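PDB 2G5C: prephenate dehydrogenase from Aquifex aeolicus, which probably catalyses the NAD(+)-dependent oxidative decarboxylation of prephenate to 3-(4-hydroxyphenyl)pyruvate, a step of tyrosine biosynthesis. Local coordinates for residues V103-E107 with L143-K147; E107-R113 with K148-R153. All coordinates share one frame; numbering follows the deposited sequence.

Contact 1: V103-E107 with L143-K147; sequences VYDLE and LTPTK
The chain of Glu107, its CG anti to the carbonyl carbon (chi1 -64°) and extended beyond it (chi2 -171°), carries the carboxylate off helix 101-110 to Thr146, whose chi1 of 67° turns the hydroxyl to meet it. Thr146 OG1 donates to Glu107 OE2 at 2.6 Å, on the syn lone pair of that oxygen, the side facing OE1; OE1 itself lies 3.3 Å from Thr146 OG1. The extended glutamate is long enough to span the gap from helix to loop, and the beta-branched threonine presents OG1 to the acid and a methyl to its neighbours together: Thr146 CG2 sits 3.5 Å from Tyr104 CE1, at an oblique angle to the ring, and 4.2 Å from Val103 CG1. Tyr104 OH is hydrogen-bonded to Glu174 of helix 173-201, which ties the end of the ring to that helix. One turn before Glu107, Val103 points at the chain just after strand 140-143, its CG2 3.3 Å from Thr144 OG1, a hydroxyl buried here with no partner in the model. Pro173, at the start of helix 173-201, packs against Val103, Tyr104, Thr144 and Thr146 in this part of the nucleotide-binding domain. Burial of the acid beside Phe114 would make its charge costly, and the short bond from Thr146 probably offsets part of that cost.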
loop_
_atom_site.group_PDB
_atom_site.type_symbol
_atom_site.label_atom_id
_atom_site.label_comp_id
_atom_site.label_asym_id
_atom_site.label_seq_id
_atom_site.Cartn_x
_atom_site.Cartn_y
_atom_site.Cartn_z
ATOM N N VAL A 103 -1.667 -28.311 -8.594
ATOM C CA VAL A 103 -2.911 -29.061 -8.558
ATOM C C VAL A 103 -2.839 -30.345 -9.374
ATOM O O VAL A 103 -3.342 -31.377 -8.942
ATOM C CB VAL A 103 -4.096 -28.213 -9.062
ATOM C CG1 VAL A 103 -5.341 -29.075 -9.177
ATOM C CG2 VAL A 103 -4.352 -27.063 -8.101
ATOM N N TYR A 104 -2.214 -30.281 -10.545
ATOM C CA TYR A 104 -2.094 -31.456 -11.400
ATOM C C TYR A 104 -1.103 -32.461 -10.829
ATOM O O TYR A 104 -1.294 -33.672 -10.961
ATOM C CB TYR A 104 -1.674 -31.044 -12.815
ATOM C CG TYR A 104 -2.647 -30.080 -13.462
ATOM C CD1 TYR A 104 -3.975 -30.444 -13.683
ATOM C CD2 TYR A 104 -2.248 -28.794 -13.818
ATOM C CE1 TYR A 104 -4.885 -29.547 -14.239
ATOM C CE2 TYR A 104 -3.150 -27.889 -14.376
ATOM C CZ TYR A 104 -4.465 -28.272 -14.580
ATOM O OH TYR A 104 -5.367 -27.375 -15.107
ATOM N N ASP A 105 -0.044 -31.968 -10.194
ATOM C CA ASP A 105 0.940 -32.868 -9.607
ATOM C C ASP A 105 0.324 -33.603 -8.423
ATOM O O ASP A 105 0.576 -34.794 -8.224
ATOM C CB ASP A 105 2.190 -32.107 -9.148
ATOM C CG ASP A 105 2.932 -31.457 -10.296
ATOM O OD1 ASP A 105 2.898 -32.006 -11.416
ATOM O OD2 ASP A 105 3.563 -30.401 -10.077
ATOM N N LEU A 106 -0.485 -32.897 -7.638
ATOM C CA LEU A 106 -1.126 -33.516 -6.487
ATOM C C LEU A 106 -2.178 -34.531 -6.923
ATOM O O LEU A 106 -2.373 -35.548 -6.252
ATOM C CB LEU A 106 -1.744 -32.450 -5.573
ATOM C CG LEU A 106 -0.719 -31.540 -4.878
ATOM C CD1 LEU A 106 -1.421 -30.613 -3.890
ATOM C CD2 LEU A 106 0.310 -32.391 -4.146
ATOM N N GLU A 107 -2.852 -34.259 -8.041
ATOM C CA GLU A 107 -3.858 -35.186 -8.561
ATOM C C GLU A 107 -3.164 -36.452 -9.054
ATOM O O GLU A 107 -3.678 -37.551 -8.886
ATOM C CB GLU A 107 -4.638 -34.576 -9.730
ATOM C CG GLU A 107 -5.483 -33.353 -9.410
ATOM C CD GLU A 107 -6.380 -32.954 -10.577
ATOM O OE1 GLU A 107 -5.889 -32.933 -11.727
ATOM O OE2 GLU A 107 -7.572 -32.656 -10.346
ATOM N N LEU A 143 -11.713 -22.710 -5.155
ATOM C CA LEU A 143 -11.462 -24.127 -5.358
ATOM C C LEU A 143 -11.116 -24.240 -6.833
ATOM O O LEU A 143 -11.718 -23.563 -7.669
ATOM C CB LEU A 143 -12.702 -24.963 -5.020
ATOM C CG LEU A 143 -13.169 -24.874 -3.561
ATOM C CD1 LEU A 143 -14.182 -25.975 -3.280
ATOM C CD2 LEU A 143 -11.970 -25.015 -2.624
ATOM N N THR A 144 -10.128 -25.067 -7.149
ATOM C CA THR A 144 -9.702 -25.226 -8.530
ATOM C C THR A 144 -9.922 -26.642 -9.051
ATOM O O THR A 144 -8.984 -27.430 -9.178
ATOM C CB THR A 144 -8.214 -24.845 -8.698
ATOM O OG1 THR A 144 -7.399 -25.700 -7.892
ATOM C CG2 THR A 144 -7.988 -23.401 -8.268
ATOM N N PRO A 145 -11.178 -26.984 -9.357
ATOM C CA PRO A 145 -11.464 -28.325 -9.867
ATOM C C PRO A 145 -11.016 -28.461 -11.320
ATOM O O PRO A 145 -10.917 -27.471 -12.050
ATOM C CB PRO A 145 -12.975 -28.430 -9.712
ATOM C CG PRO A 145 -13.420 -27.029 -9.984
ATOM C CD PRO A 145 -12.420 -26.209 -9.188
ATOM N N THR A 146 -10.725 -29.690 -11.722
ATOM C CA THR A 146 -10.306 -29.984 -13.085
ATOM C C THR A 146 -11.263 -31.040 -13.631
ATOM O O THR A 146 -12.318 -31.293 -13.042
ATOM C CB THR A 146 -8.879 -30.554 -13.131
ATOM O OG1 THR A 146 -8.860 -31.843 -12.503
ATOM C CG2 THR A 146 -7.913 -29.627 -12.412
ATOM N N LYS A 147 -10.895 -31.663 -14.745
ATOM C CA LYS A 147 -11.749 -32.687 -15.334
ATOM C C LYS A 147 -11.628 -33.988 -14.545
ATOM O O LYS A 147 -12.581 -34.760 -14.460
ATOM C CB LYS A 147 -11.368 -32.921 -16.799
ATOM C CG LYS A 147 -12.371 -33.771 -17.566
ATOM C CD LYS A 147 -12.026 -33.830 -19.048
ATOM C CE LYS A 147 -13.079 -34.594 -19.844
ATOM N NZ LYS A 147 -12.781 -34.573 -21.304
#

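Contact 2: E107-R113 with K148-R153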
loop_
_atom_site.group_PDB
_atom_site.type_symbol
_atom_site.label_atom_id
_atom_site.label_comp_id
_atom_site.label_asym_id
_atom_site.label_seq_id
_atom_site.Cartn_x
_atom_site.Cartn_y
_atom_site.Cartn_z
ATOM N N GLU A 107 -2.852 -34.259 -8.041
ATOM C CA GLU A 107 -3.858 -35.186 -8.561
ATOM C C GLU A 107 -3.164 -36.452 -9.054
ATOM O O GLU A 107 -3.678 -37.551 -8.886
ATOM C CB GLU A 107 -4.638 -34.576 -9.730
ATOM C CG GLU A 107 -5.483 -33.353 -9.410
ATOM C CD GLU A 107 -6.380 -32.954 -10.577
ATOM O OE1 GLU A 107 -5.889 -32.933 -11.727
ATOM O OE2 GLU A 107 -7.572 -32.656 -10.346
ATOM N N ASN A 108 -1.995 -36.295 -9.670
ATOM C CA ASN A 108 -1.250 -37.441 -10.181
ATOM C C ASN A 108 -0.683 -38.310 -9.064
ATOM O O ASN A 108 -0.350 -39.473 -9.291
ATOM C CB ASN A 108 -0.095 -36.988 -11.084
ATOM C CG ASN A 108 -0.573 -36.339 -12.367
ATOM O OD1 ASN A 108 -1.595 -36.729 -12.928
ATOM N ND2 ASN A 108 0.178 -35.356 -12.848
ATOM N N ILE A 109 -0.571 -37.745 -7.863
ATOM C CA ILE A 109 -0.026 -38.472 -6.721
ATOM C C ILE A 109 -1.091 -39.032 -5.784
ATOM O O ILE A 109 -0.949 -40.145 -5.270
ATOM C CB ILE A 109 0.916 -37.574 -5.887
ATOM C CG1 ILE A 109 2.135 -37.179 -6.720
ATOM C CG2 ILE A 109 1.360 -38.307 -4.629
ATOM C CD1 ILE A 109 3.076 -36.220 -6.013
ATOM N N LEU A 110 -2.150 -38.266 -5.557
ATOM C CA LEU A 110 -3.214 -38.697 -4.656
ATOM C C LEU A 110 -4.432 -39.253 -5.372
ATOM O O LEU A 110 -5.276 -39.901 -4.757
ATOM C CB LEU A 110 -3.637 -37.536 -3.759
ATOM C CG LEU A 110 -2.536 -37.002 -2.844
ATOM C CD1 LEU A 110 -3.030 -35.757 -2.131
ATOM C CD2 LEU A 110 -2.130 -38.082 -1.846
ATOM N N GLY A 111 -4.531 -38.985 -6.669
ATOM C CA GLY A 111 -5.657 -39.483 -7.440
ATOM C C GLY A 111 -6.956 -38.734 -7.222
ATOM O O GLY A 111 -6.966 -37.517 -7.031
ATOM N N LYS A 112 -8.060 -39.475 -7.251
ATOM C CA LYS A 112 -9.393 -38.908 -7.079
ATOM C C LYS A 112 -9.606 -38.285 -5.704
ATOM O O LYS A 112 -10.633 -37.658 -5.453
ATOM C CB LYS A 112 -10.450 -39.991 -7.306
ATOM C CG LYS A 112 -10.377 -40.653 -8.671
ATOM C CD LYS A 112 -10.882 -39.737 -9.782
ATOM C CE LYS A 112 -12.378 -39.469 -9.654
ATOM N NZ LYS A 112 -12.938 -38.778 -10.854
ATOM N N ARG A 113 -8.637 -38.455 -4.816
ATOM C CA ARG A 113 -8.758 -37.914 -3.469
ATOM C C ARG A 113 -8.535 -36.408 -3.349
ATOM O O ARG A 113 -9.149 -35.754 -2.507
ATOM C CB ARG A 113 -7.792 -38.640 -2.528
ATOM C CG ARG A 113 -8.226 -40.063 -2.212
ATOM C CD ARG A 113 -7.218 -40.795 -1.352
ATOM N NE ARG A 113 -5.965 -41.014 -2.063
ATOM C CZ ARG A 113 -5.130 -42.014 -1.806
ATOM N NH1 ARG A 113 -5.415 -42.891 -0.854
ATOM N NH2 ARG A 113 -4.012 -42.141 -2.507
ATOM N N LYS A 148 -10.457 -34.217 -13.958
ATOM C CA LYS A 148 -10.208 -35.425 -13.174
ATOM C C LYS A 148 -10.747 -35.305 -11.751
ATOM O O LYS A 148 -10.743 -36.276 -10.995
ATOM C CB LYS A 148 -8.708 -35.718 -13.115
ATOM C CG LYS A 148 -8.046 -35.845 -14.475
ATOM C CD LYS A 148 -6.579 -36.217 -14.341
ATOM C CE LYS A 148 -5.902 -36.294 -15.702
ATOM N NZ LYS A 148 -4.483 -36.738 -15.593
ATOM N N THR A 149 -11.208 -34.111 -11.389
ATOM C CA THR A 149 -11.741 -33.867 -10.052
ATOM C C THR A 149 -13.026 -34.647 -9.793
ATOM O O THR A 149 -13.890 -34.746 -10.663
ATOM C CB THR A 149 -12.021 -32.366 -9.829
ATOM O OG1 THR A 149 -10.805 -31.626 -9.990
ATOM C CG2 THR A 149 -12.562 -32.127 -8.430
ATOM N N ASP A 150 -13.141 -35.190 -8.585
ATOM C CA ASP A 150 -14.309 -35.968 -8.186
ATOM C C ASP A 150 -15.438 -35.055 -7.712
ATOM O O ASP A 150 -15.319 -34.384 -6.686
ATOM C CB ASP A 150 -13.908 -36.954 -7.080
ATOM C CG ASP A 150 -15.083 -37.738 -6.539
ATOM O OD1 ASP A 150 -15.974 -38.108 -7.333
ATOM O OD2 ASP A 150 -15.108 -37.999 -5.320
ATOM N N LYS A 151 -16.534 -35.037 -8.466
ATOM C CA LYS A 151 -17.688 -34.199 -8.148
ATOM C C LYS A 151 -18.172 -34.325 -6.712
ATOM O O LYS A 151 -18.554 -33.330 -6.093
ATOM C CB LYS A 151 -18.852 -34.504 -9.100
ATOM C CG LYS A 151 -18.769 -33.785 -10.438
ATOM C CD LYS A 151 -18.824 -32.273 -10.251
ATOM C CE LYS A 151 -18.750 -31.536 -11.583
ATOM N NZ LYS A 151 -18.686 -30.054 -11.396
ATOM N N LYS A 152 -18.168 -35.544 -6.186
ATOM C CA LYS A 152 -18.613 -35.769 -4.819
ATOM C C LYS A 152 -17.660 -35.112 -3.825
ATOM O O LYS A 152 -18.095 -34.503 -2.848
ATOM C CB LYS A 152 -18.722 -37.269 -4.537
ATOM C CG LYS A 152 -19.675 -38.003 -5.473
ATOM C CD LYS A 152 -21.072 -37.382 -5.446
ATOM C CE LYS A 152 -22.011 -38.061 -6.436
ATOM N NZ LYS A 152 -22.189 -39.509 -6.132
ATOM N N ARG A 153 -16.360 -35.235 -4.077
ATOM C CA ARG A 153 -15.359 -34.641 -3.196
ATOM C C ARG A 153 -15.336 -33.118 -3.317
ATOM O O ARG A 153 -15.058 -32.419 -2.344
ATOM C CB ARG A 153 -13.974 -35.211 -3.500
ATOM C CG ARG A 153 -13.753 -36.622 -2.975
ATOM C CD ARG A 153 -12.304 -37.048 -3.162
ATOM N NE ARG A 153 -11.972 -38.263 -2.423
ATOM C CZ ARG A 153 -12.399 -39.480 -2.741
ATOM N NH1 ARG A 153 -13.184 -39.662 -3.794
ATOM N NH2 ARG A 153 -12.035 -40.522 -2.007
HETATM O O HOH W 1 -11.143 -35.310 -6.441
#
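In the Rossmann-type nucleotide-binding domain, the C-terminal end of helix 101-110 meets the N-terminus of helix 151-163, where the side chain of Arg153 packs on the backbone of Lys112 and Arg113, and Lys112 reaches back over residues 148-150. Asp150 is the N-cap of the second helix. Its CG stands anti to the backbone N (chi1 176°), and OD2 takes a weak capping bond from Arg153 N as well as a salt bridge from Arg153 NH1 at 3.0 Å, which arrives from above the carboxylate plane. Held in this way, the guanidinium of Arg153 turns one face to the peptide joining Lys112 to Arg113, which sits off-centre toward the edge of the group; Arg153 NE is 3.4 Å from Arg113 CA. The arginine suits this place because its long aliphatic part can pass the turn while its end still finds acceptors: NH2 reaches the carbonyl of Ala90. The two arginines run side by side in the same direction, their guanidinium planes 86° apart. Arg113 turns its own head back to the helix it follows, NE donating to Leu110 O at 3.0 Å on a lone pair in the carbonyl plane. Gly111, with positive phi, lets the chain leave the helix there. Lys112, bent at chi2 and chi3, folds across the Asp150 side chain at about a right angle, and its NZ makes a weak bond to Lys148 O at 3.3 Å. On the exposed side, the extended Lys148 carries NZ to 3.9 Å from Asn108 OD1, too far for a hydrogen bond. Thr149 OG1 lies 3.4 Å from Glu107 OE2, a weak approach; its firmer partner is Thr146 N. A water joins the two backbones, donating a hydrogen bond to Lys112 O at 2.6 Å and accepting one from Asp150 N.

Overall arrangement
Both contacts fasten helix 101-110 to the connection between strand 140-143 and helix 151-163, and Glu107 belongs to both; their centres are 7 Å apart. Contact 1 is the buried one, nearer the centre of the chain and about 12 Å from bound NAD at the side chain of Val103. It relies on methyl and ring contacts around a single short hydrogen bond. Contact 2 lies farther out, away from the annotated sites and only partly buried, so lysines and arginines replace the apolar groups. There a water, a weak lysine-to-carbonyl bond and an arginine packed on backbone join the segments, while the Asp150 cap orders one side.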